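PDB 6VC6: 6-phospho-alpha-glucosidase from Merdibacter massiliensis, which probably hydrolyses 6-phospho-alpha-glucosides to release glucose 6-phosphate, using NAD and a manganese ion as cofactors. Local coordinates for residues 244-255 against 262-273. Residues are numbered along the deposited sequence; the frame is centred on the assembly and turned at random.
Sequences TYGFVQTMMEDF and TYDGYYLYPDYK. With G6P (6-O-phosphono-alpha-D-glucopyranose), chain F.
Phe-247 drives the edge of its ring into one face of Tyr-269, a T-shaped pair with planes at 89° and Phe-247 CE2 3.4 Å from Tyr-269 CD2. One face of the Phe-247 ring carries CE of Lys-273, whose NZ makes an off-centre cation-pi contact; Thr-250 CB, three residues on, lies over the opposite face. Tyr-272 runs nearly parallel to Phe-247 but slid aside, so the two rings barely overlap. With CG of Phe-247 anti to the backbone N (chi1 -166°), the ring reaches across to meet Tyr-269, Tyr-272 and Lys-273. At the edge of Tyr-269, its hydroxyl donates to the anti lone pair of Asp-254 OD1 over 2.6 Å, and CG of selenomethionine Met-251 approaches CE2. A phenylalanine in place of Tyr-269 would probably leave the Asp-254 carboxylate without this donor. Bent at chi2 and chi3, the Met-251 chain lays SE 3.6 Å from Gly-265 N and at the Tyr-269 ring edge, 5.4 Å from its centroid.

Near the start of both segments, the methyl CG2 of Thr-262 sits 4.2 Å from the centroid of the Tyr-245 ring, a CH-pi contact over its face, while Thr-262 OG1 bonds to Gln-172. Two waters accept from Lys-273 NZ: one donates to Thr-244 O and Thr-262 O, the other to Thr-244 OG1, which also bonds to Ser-240 O.

This aromatic cluster with its Met-aromatic contact packs 247-254 against 264-273 in the family 4 glycosidase C-terminal domain, away from the sugar phosphate, whose pocket Tyr-263 lines.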
loop_
_atom_site.group_PDB
_atom_site.type_symbol
_atom_site.label_atom_id
_atom_site.label_comp_id
_atom_site.label_asym_id
_atom_site.label_seq_id
_atom_site.Cartn_x
_atom_site.Cartn_y
_atom_site.Cartn_z
ATOM N N THR A 244 -17.022 -2.343 -3.072
ATOM C CA THR A 244 -15.836 -2.559 -3.894
ATOM C C THR A 244 -15.568 -4.047 -4.085
ATOM O O THR A 244 -15.287 -4.503 -5.199
ATOM C CB THR A 244 -14.627 -1.868 -3.261
ATOM O OG1 THR A 244 -14.829 -0.449 -3.264
ATOM C CG2 THR A 244 -13.357 -2.195 -4.033
ATOM N N TYR A 245 -15.660 -4.824 -3.003
ATOM C CA TYR A 245 -15.447 -6.265 -3.110
ATOM C C TYR A 245 -16.595 -6.941 -3.849
ATOM O O TYR A 245 -16.372 -7.869 -4.635
ATOM C CB TYR A 245 -15.274 -6.872 -1.719
ATOM C CG TYR A 245 -13.843 -6.887 -1.234
ATOM C CD1 TYR A 245 -13.066 -8.033 -1.341
ATOM C CD2 TYR A 245 -13.269 -5.756 -0.670
ATOM C CE1 TYR A 245 -11.758 -8.052 -0.901
ATOM C CE2 TYR A 245 -11.961 -5.765 -0.227
ATOM C CZ TYR A 245 -11.210 -6.915 -0.344
ATOM O OH TYR A 245 -9.907 -6.929 0.096
ATOM N N GLY A 246 -17.829 -6.492 -3.611
ATOM C CA GLY A 246 -18.966 -7.081 -4.295
ATOM C C GLY A 246 -18.956 -6.844 -5.790
ATOM O O GLY A 246 -19.509 -7.642 -6.552
ATOM N N PHE A 247 -18.323 -5.755 -6.233
ATOM C CA PHE A 247 -18.261 -5.422 -7.651
ATOM C C PHE A 247 -17.437 -6.416 -8.460
ATOM O O PHE A 247 -17.517 -6.399 -9.693
ATOM C CB PHE A 247 -17.694 -4.012 -7.824
ATOM C CG PHE A 247 -17.883 -3.445 -9.201
ATOM C CD1 PHE A 247 -19.128 -3.005 -9.619
ATOM C CD2 PHE A 247 -16.813 -3.345 -10.075
ATOM C CE1 PHE A 247 -19.304 -2.481 -10.886
ATOM C CE2 PHE A 247 -16.984 -2.822 -11.342
ATOM C CZ PHE A 247 -18.230 -2.389 -11.748
ATOM N N VAL A 248 -16.653 -7.277 -7.804
ATOM C CA VAL A 248 -15.867 -8.247 -8.560
ATOM C C VAL A 248 -16.776 -9.241 -9.274
ATOM O O VAL A 248 -16.423 -9.765 -10.338
ATOM C CB VAL A 248 -14.863 -8.955 -7.626
ATOM C CG1 VAL A 248 -13.892 -7.957 -7.011
ATOM C CG2 VAL A 248 -15.603 -9.712 -6.536
ATOM N N GLN A 249 -17.993 -9.463 -8.765
ATOM C CA GLN A 249 -18.940 -10.332 -9.458
ATOM C C GLN A 249 -19.249 -9.810 -10.856
ATOM O O GLN A 249 -19.288 -10.583 -11.821
ATOM C CB GLN A 249 -20.223 -10.464 -8.638
ATOM C CG GLN A 249 -21.222 -11.465 -9.197
ATOM C CD GLN A 249 -22.482 -11.562 -8.359
ATOM O OE1 GLN A 249 -23.047 -10.549 -7.947
ATOM N NE2 GLN A 249 -22.928 -12.785 -8.102
ATOM N N THR A 250 -19.472 -8.500 -10.986
ATOM C CA THR A 250 -19.701 -7.911 -12.303
ATOM C C THR A 250 -18.461 -8.038 -13.179
ATOM O O THR A 250 -18.550 -8.411 -14.355
ATOM C CB THR A 250 -20.103 -6.441 -12.155
ATOM O OG1 THR A 250 -21.374 -6.352 -11.499
ATOM C CG2 THR A 250 -20.192 -5.769 -13.518
HETATM N N MSE A 251 -17.294 -7.740 -12.615
HETATM C CA MSE A 251 -16.034 -7.758 -13.347
HETATM C C MSE A 251 -15.710 -9.142 -13.902
HETATM O O MSE A 251 -15.178 -9.271 -15.006
HETATM C CB MSE A 251 -14.901 -7.279 -12.436
HETATM C CG MSE A 251 -13.702 -6.693 -13.161
HETATM SE SE MSE A 251 -12.882 -5.230 -12.155
HETATM C CE MSE A 251 -13.230 -5.855 -10.344
HETATM N N MSE A 252 -16.038 -10.176 -13.134
HETATM C CA MSE A 252 -15.721 -11.548 -13.517
HETATM C C MSE A 252 -16.708 -12.103 -14.540
HETATM O O MSE A 252 -16.444 -13.122 -15.175
HETATM C CB MSE A 252 -15.685 -12.450 -12.284
HETATM C CG MSE A 252 -14.514 -12.167 -11.359
HETATM SE SE MSE A 252 -13.742 -13.794 -10.618
HETATM C CE MSE A 252 -12.746 -14.395 -12.180
ATOM N N GLU A 253 -17.849 -11.435 -14.690
ATOM C CA GLU A 253 -18.787 -11.808 -15.740
ATOM C C GLU A 253 -18.459 -11.127 -17.062
ATOM O O GLU A 253 -18.650 -11.729 -18.128
ATOM C CB GLU A 253 -20.222 -11.477 -15.310
ATOM C CG GLU A 253 -21.184 -11.159 -16.446
ATOM C CD GLU A 253 -22.542 -10.710 -15.944
ATOM O OE1 GLU A 253 -22.639 -10.289 -14.773
ATOM O OE2 GLU A 253 -23.514 -10.774 -16.728
ATOM N N ASP A 254 -17.930 -9.901 -17.021
ATOM C CA ASP A 254 -17.487 -9.237 -18.241
ATOM C C ASP A 254 -16.124 -9.748 -18.694
ATOM O O ASP A 254 -15.869 -9.856 -19.899
ATOM C CB ASP A 254 -17.439 -7.723 -18.027
ATOM C CG ASP A 254 -18.816 -7.113 -17.841
ATOM O OD1 ASP A 254 -18.947 -6.168 -17.034
ATOM O OD2 ASP A 254 -19.769 -7.578 -18.502
ATOM N N PHE A 255 -15.242 -10.070 -17.749
ATOM C CA PHE A 255 -13.896 -10.557 -18.047
ATOM C C PHE A 255 -13.656 -11.803 -17.204
ATOM O O PHE A 255 -13.138 -11.721 -16.082
ATOM C CB PHE A 255 -12.849 -9.478 -17.780
ATOM C CG PHE A 255 -13.168 -8.159 -18.428
ATOM C CD1 PHE A 255 -12.909 -7.954 -19.774
ATOM C CD2 PHE A 255 -13.740 -7.129 -17.696
ATOM C CE1 PHE A 255 -13.208 -6.746 -20.378
ATOM C CE2 PHE A 255 -14.041 -5.918 -18.295
ATOM C CZ PHE A 255 -13.774 -5.727 -19.637
ATOM N N THR A 262 -9.174 -5.805 -6.774
ATOM C CA THR A 262 -10.385 -4.997 -6.649
ATOM C C THR A 262 -10.188 -3.572 -7.150
ATOM O O THR A 262 -11.176 -2.889 -7.439
ATOM C CB THR A 262 -10.873 -4.967 -5.198
ATOM O OG1 THR A 262 -9.948 -4.229 -4.390
ATOM C CG2 THR A 262 -11.014 -6.381 -4.654
ATOM N N TYR A 263 -8.943 -3.110 -7.264
ATOM C CA TYR A 263 -8.686 -1.789 -7.822
ATOM C C TYR A 263 -8.853 -1.748 -9.335
ATOM O O TYR A 263 -8.875 -0.652 -9.906
ATOM C CB TYR A 263 -7.281 -1.327 -7.438
ATOM C CG TYR A 263 -7.200 -0.757 -6.041
ATOM C CD1 TYR A 263 -7.598 0.546 -5.778
ATOM C CD2 TYR A 263 -6.744 -1.529 -4.981
ATOM C CE1 TYR A 263 -7.531 1.069 -4.502
ATOM C CE2 TYR A 263 -6.675 -1.014 -3.701
ATOM C CZ TYR A 263 -7.068 0.286 -3.468
ATOM O OH TYR A 263 -7.002 0.806 -2.197
ATOM N N ASP A 264 -8.973 -2.905 -9.993
ATOM C CA ASP A 264 -9.228 -2.925 -11.430
ATOM C C ASP A 264 -10.564 -2.292 -11.787
ATOM O O ASP A 264 -10.750 -1.871 -12.934
ATOM C CB ASP A 264 -9.196 -4.359 -11.960
ATOM C CG ASP A 264 -7.854 -5.030 -11.760
ATOM O OD1 ASP A 264 -6.962 -4.421 -11.132
ATOM O OD2 ASP A 264 -7.693 -6.174 -12.234
ATOM N N GLY A 265 -11.497 -2.219 -10.834
ATOM C CA GLY A 265 -12.817 -1.692 -11.140
ATOM C C GLY A 265 -12.788 -0.239 -11.571
ATOM O O GLY A 265 -13.585 0.184 -12.413
ATOM N N TYR A 266 -11.871 0.545 -11.000
ATOM C CA TYR A 266 -11.751 1.945 -11.396
ATOM C C TYR A 266 -11.332 2.072 -12.855
ATOM O O TYR A 266 -11.882 2.892 -13.600
ATOM C CB TYR A 266 -10.748 2.666 -10.494
ATOM C CG TYR A 266 -11.126 2.698 -9.030
ATOM C CD1 TYR A 266 -12.237 3.405 -8.594
ATOM C CD2 TYR A 266 -10.361 2.028 -8.082
ATOM C CE1 TYR A 266 -12.582 3.441 -7.256
ATOM C CE2 TYR A 266 -10.698 2.059 -6.742
ATOM C CZ TYR A 266 -11.809 2.766 -6.335
ATOM O OH TYR A 266 -12.148 2.799 -5.002
ATOM N N TYR A 267 -10.365 1.260 -13.284
ATOM C CA TYR A 267 -9.805 1.406 -14.622
ATOM C C TYR A 267 -10.694 0.794 -15.696
ATOM O O TYR A 267 -10.655 1.237 -16.849
ATOM C CB TYR A 267 -8.410 0.782 -14.671
ATOM C CG TYR A 267 -7.421 1.471 -13.761
ATOM C CD1 TYR A 267 -6.787 2.642 -14.154
ATOM C CD2 TYR A 267 -7.129 0.958 -12.503
ATOM C CE1 TYR A 267 -5.886 3.280 -13.325
ATOM C CE2 TYR A 267 -6.227 1.589 -11.666
ATOM C CZ TYR A 267 -5.609 2.750 -12.082
ATOM O OH TYR A 267 -4.711 3.384 -11.254
ATOM N N LEU A 268 -11.492 -0.215 -15.349
ATOM C CA LEU A 268 -12.376 -0.846 -16.318
ATOM C C LEU A 268 -13.787 -0.278 -16.307
ATOM O O LEU A 268 -14.503 -0.431 -17.302
ATOM C CB LEU A 268 -12.438 -2.359 -16.076
ATOM C CG LEU A 268 -11.141 -3.127 -16.340
ATOM C CD1 LEU A 268 -11.296 -4.594 -15.966
ATOM C CD2 LEU A 268 -10.719 -2.981 -17.794
ATOM N N TYR A 269 -14.202 0.371 -15.219
ATOM C CA TYR A 269 -15.543 0.950 -15.113
ATOM C C TYR A 269 -15.461 2.348 -14.509
ATOM O O TYR A 269 -16.020 2.615 -13.442
ATOM C CB TYR A 269 -16.455 0.052 -14.274
ATOM C CG TYR A 269 -16.527 -1.390 -14.727
ATOM C CD1 TYR A 269 -17.592 -1.843 -15.494
ATOM C CD2 TYR A 269 -15.541 -2.304 -14.371
ATOM C CE1 TYR A 269 -17.668 -3.159 -15.904
ATOM C CE2 TYR A 269 -15.607 -3.622 -14.780
ATOM C CZ TYR A 269 -16.672 -4.044 -15.546
ATOM O OH TYR A 269 -16.744 -5.356 -15.954
ATOM N N PRO A 270 -14.777 3.282 -15.182
ATOM C CA PRO A 270 -14.674 4.635 -14.613
ATOM C C PRO A 270 -16.001 5.373 -14.580
ATOM O O PRO A 270 -16.230 6.165 -13.657
ATOM C CB PRO A 270 -13.663 5.328 -15.535
ATOM C CG PRO A 270 -13.808 4.622 -16.834
ATOM C CD PRO A 270 -14.111 3.188 -16.494
ATOM N N ASP A 271 -16.883 5.135 -15.553
ATOM C CA ASP A 271 -18.189 5.786 -15.547
ATOM C C ASP A 271 -19.022 5.329 -14.355
ATOM O O ASP A 271 -19.596 6.151 -13.631
ATOM C CB ASP A 271 -18.925 5.500 -16.857
ATOM C CG ASP A 271 -18.314 6.225 -18.039
ATOM O OD1 ASP A 271 -17.475 7.124 -17.822
ATOM O OD2 ASP A 271 -18.674 5.894 -19.189
ATOM N N TYR A 272 -19.096 4.015 -14.135
ATOM C CA TYR A 272 -19.893 3.491 -13.030
ATOM C C TYR A 272 -19.311 3.899 -11.683
ATOM O O TYR A 272 -20.053 4.295 -10.776
ATOM C CB TYR A 272 -19.996 1.967 -13.133
ATOM C CG TYR A 272 -20.827 1.324 -12.045
ATOM C CD1 TYR A 272 -20.256 0.949 -10.835
ATOM C CD2 TYR A 272 -22.183 1.085 -12.231
ATOM C CE1 TYR A 272 -21.012 0.362 -9.839
ATOM C CE2 TYR A 272 -22.946 0.494 -11.240
ATOM C CZ TYR A 272 -22.356 0.136 -10.047
ATOM O OH TYR A 272 -23.109 -0.451 -9.056
ATOM N N LYS A 273 -17.988 3.803 -11.530
ATOM C CA LYS A 273 -17.371 4.136 -10.249
ATOM C C LYS A 273 -17.539 5.613 -9.918
ATOM O O LYS A 273 -17.823 5.967 -8.768
ATOM C CB LYS A 273 -15.892 3.750 -10.262
ATOM C CG LYS A 273 -15.641 2.249 -10.315
ATOM C CD LYS A 273 -15.946 1.581 -8.984
ATOM C CE LYS A 273 -15.638 0.092 -9.035
ATOM N NZ LYS A 273 -15.601 -0.519 -7.678
HETATM C C1 G6P F . -6.361 -1.168 0.223
HETATM C C2 G6P F . -4.928 -0.939 -0.279
HETATM C C3 G6P F . -4.194 0.196 0.413
HETATM C C4 G6P F . -5.145 1.355 0.598
HETATM C C5 G6P F . -6.191 0.923 1.607
HETATM C C6 G6P F . -7.244 2.015 1.746
HETATM O O1 G6P F . -6.499 -2.525 0.665
HETATM O O2 G6P F . -4.174 -2.148 -0.122
HETATM O O3 G6P F . -3.062 0.609 -0.359
HETATM O O4 G6P F . -4.425 2.487 1.095
HETATM O O5 G6P F . -6.878 -0.277 1.232
HETATM O O6 G6P F . -7.848 1.909 3.030
HETATM P P G6P F . -8.772 3.095 3.597
HETATM O O1P G6P F . -7.767 4.053 4.191
HETATM O O2P G6P F . -9.499 3.625 2.382
HETATM O O3P G6P F . -9.674 2.407 4.593
HETATM O O HOH W 1 -14.260 -3.151 -7.419
HETATM O O HOH W 2 -14.419 0.699 -5.715
#